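Local coordinates for heat shock protease HtrA (Thermotoga maritima, PDB 1L1J), which probably cleaves proteins as an ATP-independent serine endopeptidase of the heat-shock response, represented here by its trypsin-like protease domain, at residues Asp126-Gly138 and His145-Arg157. Numbering follows the deposited sequence.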
# COMPACT_ATOMS: atom_id res chain seq x y z
N ASP A 126 -7.25 6.41 -16.14
CA ASP A 126 -8.14 6.51 -17.29
C ASP A 126 -7.61 5.81 -18.53
O ASP A 126 -8.37 5.51 -19.46
CB ASP A 126 -8.43 7.97 -17.64
CG ASP A 126 -9.11 8.73 -16.50
OD1 ASP A 126 -9.96 8.13 -15.80
OD2 ASP A 126 -8.79 9.93 -16.33
N LYS A 127 -6.31 5.53 -18.56
CA LYS A 127 -5.71 4.89 -19.73
C LYS A 127 -5.29 3.43 -19.47
O LYS A 127 -4.51 2.87 -20.23
CB LYS A 127 -4.50 5.71 -20.21
CG LYS A 127 -4.80 7.16 -20.61
CD LYS A 127 -5.16 7.32 -22.09
CE LYS A 127 -3.95 7.06 -23.01
NZ LYS A 127 -4.18 7.39 -24.47
N VAL A 128 -5.82 2.81 -18.42
CA VAL A 128 -5.46 1.44 -18.12
C VAL A 128 -6.29 0.50 -18.98
O VAL A 128 -7.50 0.69 -19.13
CB VAL A 128 -5.71 1.12 -16.62
CG1 VAL A 128 -5.63 -0.38 -16.38
CG2 VAL A 128 -4.67 1.84 -15.75
N LYS A 129 -5.65 -0.52 -19.56
CA LYS A 129 -6.33 -1.50 -20.41
C LYS A 129 -6.52 -2.81 -19.62
O LYS A 129 -5.60 -3.26 -18.93
CB LYS A 129 -5.52 -1.80 -21.68
CG LYS A 129 -5.32 -0.64 -22.65
CD LYS A 129 -6.59 -0.30 -23.43
CE LYS A 129 -6.30 0.73 -24.51
NZ LYS A 129 -5.31 0.21 -25.50
N ILE A 130 -7.69 -3.42 -19.73
CA ILE A 130 -7.93 -4.66 -19.01
C ILE A 130 -7.13 -5.75 -19.70
O ILE A 130 -7.25 -5.93 -20.90
CB ILE A 130 -9.42 -5.04 -19.04
CG1 ILE A 130 -10.25 -3.92 -18.42
CG2 ILE A 130 -9.65 -6.33 -18.26
CD1 ILE A 130 -11.72 -4.17 -18.51
N GLY A 131 -6.30 -6.46 -18.93
CA GLY A 131 -5.48 -7.51 -19.48
C GLY A 131 -4.02 -7.13 -19.39
O GLY A 131 -3.14 -7.92 -19.74
N GLU A 132 -3.75 -5.91 -18.93
CA GLU A 132 -2.37 -5.47 -18.82
C GLU A 132 -1.81 -5.96 -17.51
O GLU A 132 -2.52 -6.02 -16.51
CB GLU A 132 -2.27 -3.95 -18.89
CG GLU A 132 -2.99 -3.22 -17.79
CD GLU A 132 -2.42 -1.83 -17.55
OE1 GLU A 132 -2.19 -1.10 -18.54
OE2 GLU A 132 -2.20 -1.46 -16.38
N TRP A 133 -0.53 -6.32 -17.50
CA TRP A 133 0.09 -6.82 -16.29
C TRP A 133 0.15 -5.78 -15.19
O TRP A 133 0.47 -4.61 -15.44
CB TRP A 133 1.52 -7.31 -16.57
CG TRP A 133 1.60 -8.40 -17.57
CD1 TRP A 133 1.89 -8.27 -18.90
CD2 TRP A 133 1.38 -9.80 -17.34
NE1 TRP A 133 1.85 -9.51 -19.51
CE2 TRP A 133 1.53 -10.46 -18.58
CE3 TRP A 133 1.04 -10.56 -16.21
CZ2 TRP A 133 1.39 -11.84 -18.72
CZ3 TRP A 133 0.89 -11.93 -16.34
CH2 TRP A 133 1.06 -12.56 -17.59
N ALA A 134 -0.16 -6.20 -13.97
CA ALA A 134 -0.10 -5.33 -12.80
C ALA A 134 0.84 -5.99 -11.78
O ALA A 134 0.76 -7.19 -11.52
CB ALA A 134 -1.47 -5.16 -12.20
N ILE A 135 1.75 -5.21 -11.21
CA ILE A 135 2.68 -5.79 -10.27
C ILE A 135 2.42 -5.17 -8.90
O ILE A 135 2.58 -3.97 -8.74
CB ILE A 135 4.14 -5.51 -10.72
CG1 ILE A 135 4.26 -5.72 -12.24
CG2 ILE A 135 5.10 -6.46 -10.03
CD1 ILE A 135 5.62 -5.37 -12.81
N ALA A 136 2.00 -5.98 -7.94
CA ALA A 136 1.74 -5.49 -6.60
C ALA A 136 3.02 -5.59 -5.79
O ALA A 136 3.67 -6.64 -5.79
CB ALA A 136 0.66 -6.31 -5.96
N ILE A 137 3.41 -4.52 -5.11
CA ILE A 137 4.63 -4.57 -4.31
C ILE A 137 4.34 -4.24 -2.86
O ILE A 137 3.59 -3.31 -2.56
CB ILE A 137 5.73 -3.61 -4.80
CG1 ILE A 137 6.01 -3.84 -6.29
CG2 ILE A 137 7.01 -3.87 -4.02
CD1 ILE A 137 7.37 -3.40 -6.74
N GLY A 138 4.93 -5.02 -1.95
CA GLY A 138 4.71 -4.79 -0.54
C GLY A 138 6.02 -4.81 0.23
O GLY A 138 7.07 -5.15 -0.32
N HIS A 145 11.09 -6.83 -0.05
CA HIS A 145 9.83 -6.57 -0.74
C HIS A 145 9.17 -7.87 -1.26
O HIS A 145 9.83 -8.71 -1.88
CB HIS A 145 10.12 -5.65 -1.91
CG HIS A 145 11.26 -6.13 -2.75
ND1 HIS A 145 12.52 -6.31 -2.24
CD2 HIS A 145 11.32 -6.47 -4.06
CE1 HIS A 145 13.32 -6.74 -3.20
NE2 HIS A 145 12.62 -6.85 -4.32
N THR A 146 7.87 -8.02 -0.99
CA THR A 146 7.13 -9.18 -1.47
C THR A 146 6.48 -8.74 -2.78
O THR A 146 6.15 -7.58 -2.95
CB THR A 146 6.02 -9.60 -0.47
OG1 THR A 146 5.36 -8.43 0.03
CG2 THR A 146 6.61 -10.36 0.69
N VAL A 147 6.30 -9.67 -3.72
CA VAL A 147 5.70 -9.32 -5.01
C VAL A 147 4.71 -10.36 -5.54
O VAL A 147 4.93 -11.55 -5.41
CB VAL A 147 6.81 -9.10 -6.07
CG1 VAL A 147 6.23 -9.10 -7.47
CG2 VAL A 147 7.52 -7.77 -5.80
N THR A 148 3.61 -9.89 -6.13
CA THR A 148 2.61 -10.78 -6.72
C THR A 148 2.24 -10.18 -8.06
O THR A 148 2.16 -8.97 -8.21
CB THR A 148 1.33 -10.97 -5.86
OG1 THR A 148 0.68 -9.71 -5.67
CG2 THR A 148 1.69 -11.55 -4.50
N VAL A 149 2.02 -11.04 -9.04
CA VAL A 149 1.72 -10.58 -10.37
C VAL A 149 0.41 -11.13 -10.89
O VAL A 149 -0.01 -12.24 -10.57
CB VAL A 149 2.84 -10.98 -11.33
CG1 VAL A 149 2.64 -10.35 -12.68
CG2 VAL A 149 4.15 -10.56 -10.74
N GLY A 150 -0.24 -10.32 -11.71
CA GLY A 150 -1.50 -10.69 -12.30
C GLY A 150 -1.78 -9.76 -13.46
O GLY A 150 -0.87 -9.32 -14.18
N VAL A 151 -3.05 -9.42 -13.63
CA VAL A 151 -3.40 -8.57 -14.75
C VAL A 151 -4.56 -7.68 -14.34
O VAL A 151 -5.18 -7.93 -13.30
CB VAL A 151 -3.75 -9.46 -15.96
CG1 VAL A 151 -5.26 -9.64 -16.09
CG2 VAL A 151 -3.13 -8.90 -17.18
N VAL A 152 -4.85 -6.64 -15.10
CA VAL A 152 -5.99 -5.83 -14.69
C VAL A 152 -7.23 -6.60 -15.12
O VAL A 152 -7.33 -7.03 -16.27
CB VAL A 152 -6.00 -4.45 -15.32
CG1 VAL A 152 -7.17 -3.67 -14.77
CG2 VAL A 152 -4.70 -3.71 -14.99
N SER A 153 -8.14 -6.81 -14.17
CA SER A 153 -9.36 -7.57 -14.39
C SER A 153 -10.58 -6.72 -14.71
O SER A 153 -11.41 -7.08 -15.54
CB SER A 153 -9.69 -8.41 -13.15
OG SER A 153 -8.73 -9.41 -12.93
N ALA A 154 -10.67 -5.60 -14.03
CA ALA A 154 -11.80 -4.71 -14.20
C ALA A 154 -11.50 -3.40 -13.47
O ALA A 154 -10.67 -3.34 -12.56
CB ALA A 154 -13.04 -5.37 -13.65
N THR A 155 -12.20 -2.34 -13.87
CA THR A 155 -12.02 -1.04 -13.25
C THR A 155 -13.33 -0.65 -12.61
O THR A 155 -14.29 -1.42 -12.64
CB THR A 155 -11.68 0.02 -14.29
OG1 THR A 155 -12.58 -0.11 -15.40
CG2 THR A 155 -10.26 -0.17 -14.78
N ASN A 156 -13.35 0.54 -12.03
CA ASN A 156 -14.53 1.07 -11.38
C ASN A 156 -15.40 0.03 -10.69
O ASN A 156 -16.59 -0.07 -11.00
CB ASN A 156 -15.36 1.82 -12.40
CG ASN A 156 -15.88 3.13 -11.84
OD1 ASN A 156 -15.10 4.05 -11.56
ND2 ASN A 156 -17.20 3.22 -11.66
N ARG A 157 -14.85 -0.73 -9.77
CA ARG A 157 -15.66 -1.74 -9.10
C ARG A 157 -16.29 -1.21 -7.82
O ARG A 157 -15.77 -0.28 -7.20
CB ARG A 157 -14.84 -2.99 -8.77
CG ARG A 157 -14.40 -3.79 -9.96
CD ARG A 157 -15.57 -4.26 -10.78
NE ARG A 157 -16.65 -4.82 -9.97
CZ ARG A 157 -16.55 -5.86 -9.14
NH1 ARG A 157 -15.39 -6.48 -8.98
NH2 ARG A 157 -17.62 -6.29 -8.49
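An antiparallel beta hairpin of the trypsin-like fold pairs Trp133-Gly138 with Thr146-Val151. Its regular part is bonded both ways at Ala134 with Gly150, Ala136 with Thr148 and Gly138 with Thr146. The Ala136 N to Thr148 O bond is 3.0 Å long and points nearly along the C=O axis, with 161° at the hydrogen. Ala134 N instead reaches Gly150 O from above the carbonyl plane. One face carries Ile135, Ile137, Val147 and Val149. Ile135 CG2, anti to its own backbone N, extends to 3.8 Å from Val147 CG1, and Val9, Val10 and Ile6 of helix 5-13 pack on this side. On the other face, Ala136 CB lies 3.4 Å from Thr148 OG1, whose hydrogen bond goes to Ala177 O. Thr148 also touches Asn182, a predicted substrate-binding residue, which places this face beside the probable active site. At Trp133 and Val151 the side chains diverge; the indole approaches the second strand obliquely, with CE3 3.9 Å from Val149 CG1. Beyond this pair the Lys129-Glu132 type II turn continues the bonding: Gly131 N donates to Val152 O (2.9 Å), and Val152 N to Glu132 O (2.8 Å). The Glu132 side chain, extended beyond a CG whose place is less certain, lies side by side with Val152, and its CG-CD part covers CG2 of that valine, with OE2 also near this methyl at 3.6 Å. An alanine here would keep the backbone bond but would probably take away the aliphatic cover on one side of Val152, leaving Val128 to pack against its CG2. The valine is also packed on Ile172 of strand 167-174, and its CG2 meets Val128 CG1 obliquely at 3.7 Å.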